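PDB 3FHK: UPF0403 protein yphP from Bacillus subtilis, which is a dithiol bacilliredoxin that removes bacillithiol from S-bacillithiolated proteins such as OhrR and MetE, and also has disulfide isomerase activity. Local coordinates for residues Thr48-Asn53 and Asn80-Phe85; Ser54-Ala59 and Ser106-Ala111; Gly61-Ala66 and His125-His130; Ala67-Leu72 and Glu134-Leu139. The protein carries 2 engineered substitutions. All coordinates share one frame; numbering follows the deposited sequence.

Contact 1: residues Thr48-Asn53 and Asn80-Phe85; sequences TLVVVN and NTVTVF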
loop_
_atom_site.group_PDB
_atom_site.type_symbol
_atom_site.label_atom_id
_atom_site.label_comp_id
_atom_site.label_asym_id
_atom_site.label_seq_id
_atom_site.Cartn_x
_atom_site.Cartn_y
_atom_site.Cartn_z
ATOM N N THR A 48 23.129 -32.875 11.274
ATOM C CA THR A 48 22.398 -31.628 11.279
ATOM C C THR A 48 21.177 -31.699 10.378
ATOM O O THR A 48 21.254 -32.193 9.258
ATOM C CB THR A 48 23.273 -30.458 10.824
ATOM O OG1 THR A 48 24.268 -30.192 11.821
ATOM C CG2 THR A 48 22.414 -29.200 10.618
ATOM N N LEU A 49 20.047 -31.224 10.895
ATOM C CA LEU A 49 18.880 -30.956 10.067
ATOM C C LEU A 49 18.865 -29.478 9.726
ATOM O O LEU A 49 18.808 -28.623 10.607
ATOM C CB LEU A 49 17.576 -31.343 10.769
ATOM C CG LEU A 49 16.337 -31.041 9.921
ATOM C CD1 LEU A 49 16.384 -31.867 8.659
ATOM C CD2 LEU A 49 15.022 -31.288 10.691
ATOM N N VAL A 50 18.947 -29.189 8.439
ATOM C CA VAL A 50 18.859 -27.833 7.951
ATOM C C VAL A 50 17.473 -27.688 7.352
ATOM O O VAL A 50 17.027 -28.525 6.553
ATOM C CB VAL A 50 19.935 -27.555 6.865
ATOM C CG1 VAL A 50 19.751 -26.167 6.254
ATOM C CG2 VAL A 50 21.360 -27.720 7.451
ATOM N N VAL A 51 16.772 -26.643 7.757
ATOM C CA VAL A 51 15.493 -26.335 7.142
ATOM C C VAL A 51 15.619 -25.039 6.369
ATOM O O VAL A 51 16.000 -24.001 6.915
ATOM C CB VAL A 51 14.363 -26.206 8.173
ATOM C CG1 VAL A 51 13.063 -25.777 7.485
ATOM C CG2 VAL A 51 14.181 -27.524 8.914
ATOM N N VAL A 52 15.337 -25.115 5.081
ATOM C CA VAL A 52 15.248 -23.912 4.280
ATOM C C VAL A 52 13.819 -23.415 4.335
ATOM O O VAL A 52 12.918 -23.975 3.697
ATOM C CB VAL A 52 15.676 -24.158 2.843
ATOM C CG1 VAL A 52 15.443 -22.899 2.020
ATOM C CG2 VAL A 52 17.135 -24.557 2.821
ATOM N N ASN A 53 13.629 -22.366 5.126
ATOM C CA ASN A 53 12.310 -21.859 5.446
ATOM C C ASN A 53 11.788 -20.986 4.309
ATOM O O ASN A 53 12.539 -20.648 3.394
ATOM C CB ASN A 53 12.368 -21.088 6.767
ATOM C CG ASN A 53 11.020 -21.011 7.463
ATOM O OD1 ASN A 53 10.024 -21.560 6.984
ATOM N ND2 ASN A 53 10.981 -20.316 8.593
ATOM N N ASN A 80 22.271 -31.391 15.612
ATOM C CA ASN A 80 22.027 -29.962 15.411
ATOM C C ASN A 80 20.812 -29.702 14.528
ATOM O O ASN A 80 20.443 -30.530 13.687
ATOM C CB ASN A 80 23.244 -29.277 14.784
ATOM C CG ASN A 80 24.552 -29.747 15.388
ATOM O OD1 ASN A 80 24.788 -29.567 16.577
ATOM N ND2 ASN A 80 25.411 -30.350 14.566
ATOM N N THR A 81 20.211 -28.535 14.723
ATOM C CA THR A 81 19.079 -28.086 13.926
ATOM C C THR A 81 19.263 -26.608 13.639
ATOM O O THR A 81 19.521 -25.808 14.540
ATOM C CB THR A 81 17.762 -28.231 14.696
ATOM O OG1 THR A 81 17.913 -27.620 15.975
ATOM C CG2 THR A 81 17.391 -29.696 14.877
ATOM N N VAL A 82 19.148 -26.237 12.376
ATOM C CA VAL A 82 19.377 -24.851 12.004
ATOM C C VAL A 82 18.507 -24.515 10.811
ATOM O O VAL A 82 17.980 -25.395 10.128
ATOM C CB VAL A 82 20.858 -24.577 11.662
ATOM C CG1 VAL A 82 21.768 -25.113 12.756
ATOM C CG2 VAL A 82 21.216 -25.181 10.326
ATOM N N THR A 83 18.332 -23.234 10.568
ATOM C CA THR A 83 17.481 -22.846 9.474
ATOM C C THR A 83 17.984 -21.583 8.816
ATOM O O THR A 83 18.628 -20.741 9.448
ATOM C CB THR A 83 16.005 -22.674 9.931
ATOM O OG1 THR A 83 15.231 -22.166 8.844
ATOM C CG2 THR A 83 15.902 -21.731 11.129
ATOM N N VAL A 84 17.712 -21.493 7.525
ATOM C CA VAL A 84 17.906 -20.274 6.777
ATOM C C VAL A 84 16.561 -19.968 6.152
ATOM O O VAL A 84 15.814 -20.884 5.801
ATOM C CB VAL A 84 18.971 -20.446 5.685
ATOM C CG1 VAL A 84 20.375 -20.448 6.300
ATOM C CG2 VAL A 84 18.716 -21.732 4.910
ATOM N N PHE A 85 16.249 -18.683 6.025
ATOM C CA PHE A 85 14.947 -18.257 5.550
ATOM C C PHE A 85 15.018 -17.742 4.124
ATOM O O PHE A 85 15.377 -16.590 3.887
ATOM C CB PHE A 85 14.370 -17.171 6.458
ATOM C CG PHE A 85 12.871 -17.141 6.471
ATOM C CD1 PHE A 85 12.165 -16.979 5.296
ATOM C CD2 PHE A 85 12.163 -17.293 7.651
ATOM C CE1 PHE A 85 10.784 -16.956 5.292
ATOM C CE2 PHE A 85 10.782 -17.277 7.647
ATOM C CZ PHE A 85 10.093 -17.110 6.461
HETATM O O HOH W 1 13.984 -19.716 9.126
#

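Contact 2: residues Ser54-Ala59 and Ser106-Ala111; sequences SVCGCA and SSPSMA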
loop_
_atom_site.group_PDB
_atom_site.type_symbol
_atom_site.label_atom_id
_atom_site.label_comp_id
_atom_site.label_asym_id
_atom_site.label_seq_id
_atom_site.Cartn_x
_atom_site.Cartn_y
_atom_site.Cartn_z
ATOM N N SER A 54 10.502 -20.641 4.365
ATOM C CA SER A 54 9.845 -19.894 3.293
ATOM C C SER A 54 8.500 -19.347 3.776
ATOM O O SER A 54 7.927 -19.862 4.727
ATOM C CB SER A 54 9.631 -20.802 2.073
ATOM O OG SER A 54 8.650 -20.271 1.186
ATOM N N VAL A 55 7.993 -18.315 3.106
ATOM C CA VAL A 55 6.716 -17.696 3.479
ATOM C C VAL A 55 5.482 -18.451 2.961
ATOM O O VAL A 55 4.367 -18.264 3.448
ATOM C CB VAL A 55 6.656 -16.237 2.971
ATOM C CG1 VAL A 55 5.323 -15.605 3.304
ATOM C CG2 VAL A 55 7.774 -15.426 3.582
ATOM N N CYS A 56 5.676 -19.297 1.957
ATOM C CA CYS A 56 4.540 -19.899 1.272
ATOM C C CYS A 56 3.749 -20.860 2.165
ATOM O O CYS A 56 4.231 -21.331 3.190
ATOM C CB CYS A 56 5.020 -20.618 0.019
ATOM S SG CYS A 56 6.220 -21.869 0.422
ATOM N N GLY A 57 2.525 -21.149 1.748
ATOM C CA GLY A 57 1.616 -21.974 2.511
ATOM C C GLY A 57 2.183 -23.328 2.879
ATOM O O GLY A 57 1.949 -23.826 3.974
ATOM N N CYS A 58 2.935 -23.939 1.979
ATOM C CA CYS A 58 3.348 -25.311 2.231
ATOM C C CYS A 58 4.552 -25.412 3.183
ATOM O O CYS A 58 4.812 -26.474 3.747
ATOM C CB CYS A 58 3.582 -26.067 0.929
ATOM S SG CYS A 58 5.239 -25.938 0.348
ATOM N N ALA A 59 5.264 -24.304 3.369
ATOM C CA ALA A 59 6.219 -24.184 4.466
ATOM C C ALA A 59 5.474 -24.170 5.803
ATOM O O ALA A 59 5.888 -24.830 6.766
ATOM C CB ALA A 59 7.048 -22.922 4.316
ATOM N N SER A 106 15.442 -24.840 -3.958
ATOM C CA SER A 106 13.993 -24.834 -3.816
ATOM C C SER A 106 13.628 -24.477 -2.382
ATOM O O SER A 106 14.471 -24.523 -1.485
ATOM C CB SER A 106 13.373 -26.180 -4.217
ATOM O OG SER A 106 13.616 -27.188 -3.248
ATOM N N SER A 107 12.359 -24.156 -2.170
ATOM C CA SER A 107 11.918 -23.538 -0.928
ATOM C C SER A 107 10.427 -23.828 -0.728
ATOM O O SER A 107 9.623 -23.573 -1.627
ATOM C CB SER A 107 12.141 -22.030 -1.045
ATOM O OG SER A 107 11.892 -21.373 0.171
ATOM N N PRO A 108 10.046 -24.387 0.433
ATOM C CA PRO A 108 10.918 -24.833 1.519
ATOM C C PRO A 108 11.643 -26.091 1.090
ATOM O O PRO A 108 11.222 -26.748 0.149
ATOM C CB PRO A 108 9.917 -25.192 2.624
ATOM C CG PRO A 108 8.695 -25.628 1.851
ATOM C CD PRO A 108 8.623 -24.599 0.775
ATOM N N SER A 109 12.729 -26.420 1.769
ATOM C CA SER A 109 13.389 -27.692 1.527
ATOM C C SER A 109 14.169 -28.050 2.783
ATOM O O SER A 109 14.291 -27.231 3.692
ATOM C CB SER A 109 14.272 -27.627 0.267
ATOM O OG SER A 109 15.269 -26.619 0.374
ATOM N N MET A 110 14.679 -29.270 2.852
ATOM C CA MET A 110 15.389 -29.706 4.050
ATOM C C MET A 110 16.611 -30.554 3.686
ATOM O O MET A 110 16.575 -31.335 2.740
ATOM C CB MET A 110 14.446 -30.486 4.963
ATOM C CG MET A 110 13.265 -29.668 5.501
ATOM S SD MET A 110 12.152 -30.619 6.572
ATOM C CE MET A 110 10.904 -31.089 5.386
ATOM N N ALA A 111 17.700 -30.382 4.427
ATOM C CA ALA A 111 18.838 -31.269 4.289
ATOM C C ALA A 111 19.276 -31.846 5.625
ATOM O O ALA A 111 19.357 -31.132 6.629
ATOM C CB ALA A 111 20.016 -30.561 3.597
#

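Contact 3: residues Gly61-Ala66 and His125-His130; sequences GLARPA and HEIEGH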
loop_
_atom_site.group_PDB
_atom_site.type_symbol
_atom_site.label_atom_id
_atom_site.label_comp_id
_atom_site.label_asym_id
_atom_site.label_seq_id
_atom_site.Cartn_x
_atom_site.Cartn_y
_atom_site.Cartn_z
ATOM N N GLY A 61 2.178 -25.157 6.329
ATOM C CA GLY A 61 1.307 -26.302 6.518
ATOM C C GLY A 61 2.002 -27.649 6.568
ATOM O O GLY A 61 1.451 -28.621 7.091
ATOM N N LEU A 62 3.214 -27.726 6.034
ATOM C CA LEU A 62 3.872 -29.026 5.940
ATOM C C LEU A 62 5.301 -29.028 6.473
ATOM O O LEU A 62 5.627 -29.789 7.386
ATOM C CB LEU A 62 3.845 -29.536 4.499
ATOM C CG LEU A 62 2.460 -29.596 3.848
ATOM C CD1 LEU A 62 2.571 -29.861 2.354
ATOM C CD2 LEU A 62 1.597 -30.653 4.517
ATOM N N ALA A 63 6.143 -28.171 5.907
ATOM C CA ALA A 63 7.575 -28.235 6.178
ATOM C C ALA A 63 7.929 -27.933 7.630
ATOM O O ALA A 63 8.564 -28.754 8.291
ATOM C CB ALA A 63 8.338 -27.324 5.234
ATOM N N ARG A 64 7.544 -26.753 8.121
ATOM C CA ARG A 64 7.866 -26.374 9.500
ATOM C C ARG A 64 7.289 -27.360 10.526
ATOM O O ARG A 64 8.009 -27.846 11.397
ATOM C CB ARG A 64 7.440 -24.929 9.805
ATOM C CG ARG A 64 8.277 -23.890 9.060
ATOM C CD ARG A 64 8.180 -22.499 9.691
ATOM N NE ARG A 64 6.821 -21.974 9.596
ATOM C CZ ARG A 64 6.366 -21.243 8.583
ATOM N NH1 ARG A 64 7.173 -20.932 7.581
ATOM N NH2 ARG A 64 5.108 -20.817 8.574
ATOM N N PRO A 65 5.991 -27.679 10.404
ATOM C CA PRO A 65 5.397 -28.593 11.388
ATOM C C PRO A 65 6.074 -29.967 11.346
ATOM O O PRO A 65 6.326 -30.568 12.397
ATOM C CB PRO A 65 3.933 -28.704 10.941
ATOM C CG PRO A 65 3.691 -27.515 10.044
ATOM C CD PRO A 65 5.007 -27.137 9.450
ATOM N N ALA A 66 6.369 -30.455 10.143
ATOM C CA ALA A 66 6.973 -31.784 9.991
ATOM C C ALA A 66 8.367 -31.829 10.590
ATOM O O ALA A 66 8.728 -32.786 11.265
ATOM C CB ALA A 66 7.016 -32.194 8.534
ATOM N N HIS A 125 9.496 -30.437 -3.982
ATOM C CA HIS A 125 8.531 -31.339 -4.617
ATOM C C HIS A 125 8.285 -32.600 -3.799
ATOM O O HIS A 125 7.352 -33.350 -4.070
ATOM C CB HIS A 125 8.925 -31.674 -6.063
ATOM C CG HIS A 125 10.090 -32.610 -6.183
ATOM N ND1 HIS A 125 11.351 -32.188 -6.541
ATOM C CD2 HIS A 125 10.174 -33.952 -6.013
ATOM C CE1 HIS A 125 12.169 -33.227 -6.575
ATOM N NE2 HIS A 125 11.480 -34.308 -6.259
ATOM N N GLU A 126 9.112 -32.808 -2.781
ATOM C CA GLU A 126 8.977 -33.951 -1.889
ATOM C C GLU A 126 8.126 -33.519 -0.709
ATOM O O GLU A 126 7.753 -34.326 0.152
ATOM C CB GLU A 126 10.352 -34.398 -1.401
ATOM C CG GLU A 126 10.585 -35.891 -1.458
ATOM C CD GLU A 126 10.931 -36.370 -2.850
ATOM O OE1 GLU A 126 12.129 -36.588 -3.122
ATOM O OE2 GLU A 126 10.008 -36.516 -3.676
ATOM N N ILE A 127 7.813 -32.231 -0.687
ATOM C CA ILE A 127 7.045 -31.636 0.395
ATOM C C ILE A 127 5.667 -31.189 -0.081
ATOM O O ILE A 127 4.645 -31.642 0.431
ATOM C CB ILE A 127 7.784 -30.428 1.002
ATOM C CG1 ILE A 127 9.135 -30.873 1.573
ATOM C CG2 ILE A 127 6.909 -29.742 2.068
ATOM C CD1 ILE A 127 9.953 -29.748 2.222
ATOM N N GLU A 128 5.648 -30.292 -1.060
ATOM C CA GLU A 128 4.400 -29.818 -1.629
ATOM C C GLU A 128 3.600 -30.975 -2.196
ATOM O O GLU A 128 4.163 -31.892 -2.794
ATOM C CB GLU A 128 4.674 -28.807 -2.734
ATOM C CG GLU A 128 3.439 -28.408 -3.522
ATOM C CD GLU A 128 3.682 -27.159 -4.334
ATOM O OE1 GLU A 128 4.701 -27.105 -5.058
ATOM O OE2 GLU A 128 2.856 -26.225 -4.240
ATOM N N GLY A 129 2.284 -30.925 -2.005
ATOM C CA GLY A 129 1.399 -31.946 -2.527
ATOM C C GLY A 129 1.357 -33.228 -1.715
ATOM O O GLY A 129 0.543 -34.101 -1.994
ATOM N N HIS A 130 2.228 -33.348 -0.714
ATOM C CA HIS A 130 2.212 -34.506 0.187
ATOM C C HIS A 130 1.580 -34.119 1.524
ATOM O O HIS A 130 1.339 -32.940 1.782
ATOM C CB HIS A 130 3.634 -35.032 0.430
ATOM C CG HIS A 130 4.397 -35.299 -0.822
ATOM N ND1 HIS A 130 4.619 -36.570 -1.304
ATOM C CD2 HIS A 130 4.975 -34.453 -1.710
ATOM C CE1 HIS A 130 5.306 -36.498 -2.429
ATOM N NE2 HIS A 130 5.531 -35.225 -2.698
#

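Contact 4: residues Ala67-Leu72 and Glu134-Leu139; sequences ATQAVL and EIMKNL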
loop_
_atom_site.group_PDB
_atom_site.type_symbol
_atom_site.label_atom_id
_atom_site.label_comp_id
_atom_site.label_asym_id
_atom_site.label_seq_id
_atom_site.Cartn_x
_atom_site.Cartn_y
_atom_site.Cartn_z
ATOM N N ALA A 67 9.139 -30.777 10.344
ATOM C CA ALA A 67 10.514 -30.702 10.807
ATOM C C ALA A 67 10.585 -30.685 12.329
ATOM O O ALA A 67 11.394 -31.392 12.928
ATOM C CB ALA A 67 11.188 -29.465 10.241
ATOM N N THR A 68 9.757 -29.856 12.953
ATOM C CA THR A 68 9.822 -29.694 14.403
ATOM C C THR A 68 9.265 -30.914 15.139
ATOM O O THR A 68 9.753 -31.276 16.207
ATOM C CB THR A 68 9.122 -28.389 14.877
ATOM O OG1 THR A 68 7.720 -28.448 14.588
ATOM C CG2 THR A 68 9.737 -27.180 14.175
ATOM N N GLN A 69 8.256 -31.550 14.549
ATOM C CA GLN A 69 7.649 -32.731 15.145
ATOM C C GLN A 69 8.525 -33.970 14.980
ATOM O O GLN A 69 8.655 -34.769 15.911
ATOM C CB GLN A 69 6.238 -32.964 14.586
ATOM C CG GLN A 69 5.210 -31.950 15.101
ATOM C CD GLN A 69 3.927 -31.909 14.280
ATOM O OE1 GLN A 69 3.353 -30.841 14.061
ATOM N NE2 GLN A 69 3.471 -33.071 13.824
ATOM N N ALA A 70 9.130 -34.131 13.806
ATOM C CA ALA A 70 10.002 -35.277 13.575
ATOM C C ALA A 70 11.145 -35.254 14.579
ATOM O O ALA A 70 11.520 -36.282 15.153
ATOM C CB ALA A 70 10.546 -35.269 12.131
ATOM N N VAL A 71 11.669 -34.058 14.814
ATOM C CA VAL A 71 12.806 -33.869 15.705
ATOM C C VAL A 71 12.482 -34.102 17.180
ATOM O O VAL A 71 13.344 -34.530 17.962
ATOM C CB VAL A 71 13.410 -32.470 15.501
ATOM C CG1 VAL A 71 13.979 -31.928 16.780
ATOM C CG2 VAL A 71 14.485 -32.525 14.400
ATOM N N LEU A 72 11.241 -33.822 17.561
ATOM C CA LEU A 72 10.836 -33.941 18.951
ATOM C C LEU A 72 10.306 -35.333 19.268
ATOM O O LEU A 72 10.363 -35.786 20.419
ATOM C CB LEU A 72 9.771 -32.897 19.268
ATOM C CG LEU A 72 10.244 -31.454 19.436
ATOM C CD1 LEU A 72 9.035 -30.530 19.534
ATOM C CD2 LEU A 72 11.136 -31.322 20.671
ATOM N N GLU A 134 3.420 -38.437 5.522
ATOM C CA GLU A 134 4.410 -38.835 4.526
ATOM C C GLU A 134 5.732 -38.134 4.789
ATOM O O GLU A 134 6.794 -38.746 4.751
ATOM C CB GLU A 134 3.934 -38.499 3.104
ATOM C CG GLU A 134 2.669 -39.231 2.630
ATOM C CD GLU A 134 2.189 -38.758 1.254
ATOM O OE1 GLU A 134 2.986 -38.150 0.505
ATOM O OE2 GLU A 134 1.013 -39.000 0.915
ATOM N N ILE A 135 5.666 -36.838 5.053
ATOM C CA ILE A 135 6.884 -36.051 5.176
ATOM C C ILE A 135 7.648 -36.378 6.451
ATOM O O ILE A 135 8.867 -36.462 6.436
ATOM C CB ILE A 135 6.593 -34.544 5.076
ATOM C CG1 ILE A 135 5.671 -34.284 3.882
ATOM C CG2 ILE A 135 7.889 -33.748 4.937
ATOM C CD1 ILE A 135 5.563 -32.834 3.495
ATOM N N MET A 136 6.932 -36.569 7.553
ATOM C CA MET A 136 7.584 -36.924 8.803
ATOM C C MET A 136 8.215 -38.317 8.722
ATOM O O MET A 136 9.306 -38.544 9.251
ATOM C CB MET A 136 6.606 -36.826 9.974
ATOM C CG MET A 136 6.896 -35.669 10.918
ATOM S SD MET A 136 5.708 -35.643 12.254
ATOM C CE MET A 136 4.221 -35.704 11.270
ATOM N N LYS A 137 7.528 -39.238 8.048
ATOM C CA LYS A 137 8.056 -40.575 7.807
ATOM C C LYS A 137 9.327 -40.474 6.969
ATOM O O LYS A 137 10.260 -41.259 7.133
ATOM C CB LYS A 137 7.012 -41.436 7.091
ATOM C CG LYS A 137 7.427 -42.891 6.879
ATOM N N ASN A 138 9.348 -39.498 6.068
ATOM C CA ASN A 138 10.521 -39.222 5.258
ATOM C C ASN A 138 11.681 -38.817 6.159
ATOM O O ASN A 138 12.754 -39.407 6.106
ATOM C CB ASN A 138 10.201 -38.111 4.251
ATOM C CG ASN A 138 11.328 -37.866 3.259
ATOM O OD1 ASN A 138 12.491 -38.169 3.527
ATOM N ND2 ASN A 138 10.984 -37.298 2.106
ATOM N N LEU A 139 11.453 -37.804 6.988
ATOM C CA LEU A 139 12.471 -37.311 7.910
ATOM C C LEU A 139 12.948 -38.391 8.875
ATOM O O LEU A 139 14.147 -38.594 9.043
ATOM C CB LEU A 139 11.931 -36.129 8.718
ATOM C CG LEU A 139 12.004 -34.761 8.053
ATOM C CD1 LEU A 139 11.183 -33.734 8.809
ATOM C CD2 LEU A 139 13.454 -34.319 7.957
#

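Contact 1: residues Thr48-Asn53 and Asn80-Phe85
The Phe85 ring carries the side chain of Asn53 on one face: CG of Asn53 stands 3.7 Å above the ring plane, offset toward the rim near CE2 and CD2 of Phe85. CB of Asn53 makes a CH-pi contact with the same ring, 4.1 Å from its centroid and close to the ring normal, while the carboxamide is turned 41° from the ring plane. The first torsion of Asn53 (chi1 -157°) puts CG over the Phe85 ring. Its OD1 is hydrogen-bonded to NH1 of Arg64 and its ND2 to the carbonyl of Met19; ND2 also donates to a water that in turn donates to Thr83 OG1. At the other end lies the second amide, that of Asn80, whose ND2 donates to Thr48 OG1 at 3.0 Å with the hydroxyl oxygen in the amide plane, and also to the carbonyl of Glu45. Between them, strands 48-53 and 80-85 run parallel in register, joined by backbone bonds such as Val51 N to Val82 O (2.9 Å). Val51 O is gripped twice, by Val84 N and by the hydroxyl of Thr83, OG1 to O 2.8 Å. CG2 of Val50 meets CG2 of Val82 at 3.8 Å, and helices 34-43 and 90-97 cover this face. These are the two parallel strands of a beta-alpha-beta unit, connected through helix 57-73, in a thioredoxin-superfamily sheet. The chemistry implies apolar valine pairs on the Val50 and Val52 face, with threonine hydroxyls and two asparagines as polar elements; the buried Thr83 hydroxyl and Asn53 amide are satisfied by backbone, water and Arg64.

Contact 2: residues Ser54-Ala59 and Ser106-Ala111
Pro108 meets both sulfurs of the CXC motif through CD of its ring, and its CG also lies by Cys58 SG. CD is 3.7 Å from Cys58 SG and equally 3.7 Å from Cys56 SG in the conformer described here; Cys56 has a second one, so its half of the contact holds for this conformer alone. Each sulfur stands between its own backbone N and carbonyl carbon (chi1 58° in Cys56, 90° in Cys58), and from there both come to the proline. Farther round the ring, CG of Pro108 packs on Ala59, 3.9 Å from its CA, in the first turn of the helix. The peptide bond before Pro108 is cis. A cis-proline facing the active-site cysteines is a hallmark of the thioredoxin fold, where it borders the site at which substrate thiols bind; the same role is likely here.

Ser54 enters from the strand end, its CB 3.0 Å from Ser107 OG, a tight approach. The hydroxyl of Ser54, anti to its backbone N, accepts from Cys56 N in an ST turn, OG to N 3.2 Å and nearly straight at 172°. This bond fixes the loop just ahead of Cys56, which occupies the N-cap. A sulfate ion, probably from the crystallisation liquor, lies beside Ser107, and Arg124 bonds to the carbonyl of Ser107 and touches Cys56 and Pro108. The contact thus joins the loop between strand 47-53 and helix 57-73, together with the first turn of that helix, to the approach to strand 109-114, which pairs antiparallel with strand 47-53.

Contact 3: residues Gly61-Ala66 and His125-His130
Leu62 and Ala63 of the active-site helix meet the loop that leads from strand 117-122 into helix 132-146, a loop built round a type II beta turn from Ile127 to His130. Along it, His125 comes first and accepts through its carbonyl from the ring of His130, His130 NE2 to His125 O 3.0 Å, which closes the loop on itself. Ile127 follows as the main apolar anchor. Its CG2, anti to the backbone N, lies 3.9 Å from Leu62 CB, and its CD1 reaches Ala63 CB at 4.2 Å. Glu128, next in the turn, directs its carboxylate to Arg124 in a salt bridge, and Gly129 takes the position of positive phi (79°). His130 ends the turn: its backbone N bonds to Ile127 O, and its ND1 is tied to Glu134 near the start of helix 132-146. The helix on the other side is irregular here, with a wider pi-type turn at 61-63 and a kink where the N of Pro65 has no bond to the preceding turn. Two of the turn's carbonyls are met by one methyl, for Leu62 CD1 lies 3.3 Å from Ile127 O and 3.4 Å from His130 O.

Contact 4: residues Ala67-Leu72 and Glu134-Leu139
Ala70 points its methyl toward Met136 and Leu139, which approach from one turn of the facing helix. CB of Ala70 lies 3.7 Å from Leu139 CD1 and 3.9 Å from Met136 CG, so the small side chain is held on both flanks. CD1 of Leu139 also comes 3.7 Å from Ala67 CA, touching backbone where Ala67 turns its own CB away. Met136 covers the other flank through CG. Extended at chi2 (180°), it sets SD 3.6 Å from Gln69 CB; the bend at chi3 (-52°) then turns CE to 3.7 Å from Gln69 NE2. The Gln69 side chain, extended beyond CG, crosses the methionine aslant. No hydrogen bond joins the two segments; the contact is apolar apart from NE2 of Gln69 beside the thioether.

Alanines 67 and 70 and the long Gln69 thus face Met136 and Leu139, and the axes of segments 67-72 and 134-139 approach to 9.2 Å at their closest. Their N-to-C directions differ by 48°. Leu139 also reaches Met110 and Leu49 of the sheet, and Ala67 touches Val51 and Met110, so both helices rest on the same side of the central strands. Two helices packed side by side on one face of the mixed sheet, helix 57-73 and the C-terminal helix 132-146, are an arrangement typical of the thioredoxin fold.

How the contacts relate
Contact 1 is the deepest of the four, close to the centre of the chain, and the one across which backbone hydrogen bonds carry the pairing. Contact 4 is also buried but is apolar packing of side chains, in part against backbone, while contacts 2 and 3 are partly buried. None of contacts 2 to 4 has a hydrogen bond across its two segments; van der Waals contact carries them. All three follow helix 57-73 from its N-terminus onward, meeting in turn the cis-proline segment, the loop 125-130 and helix 132-146. Arg64 of contact 3 ties back to Asn53 of contact 1, and Met110 of contact 2 packs on both Ile127 and Leu139.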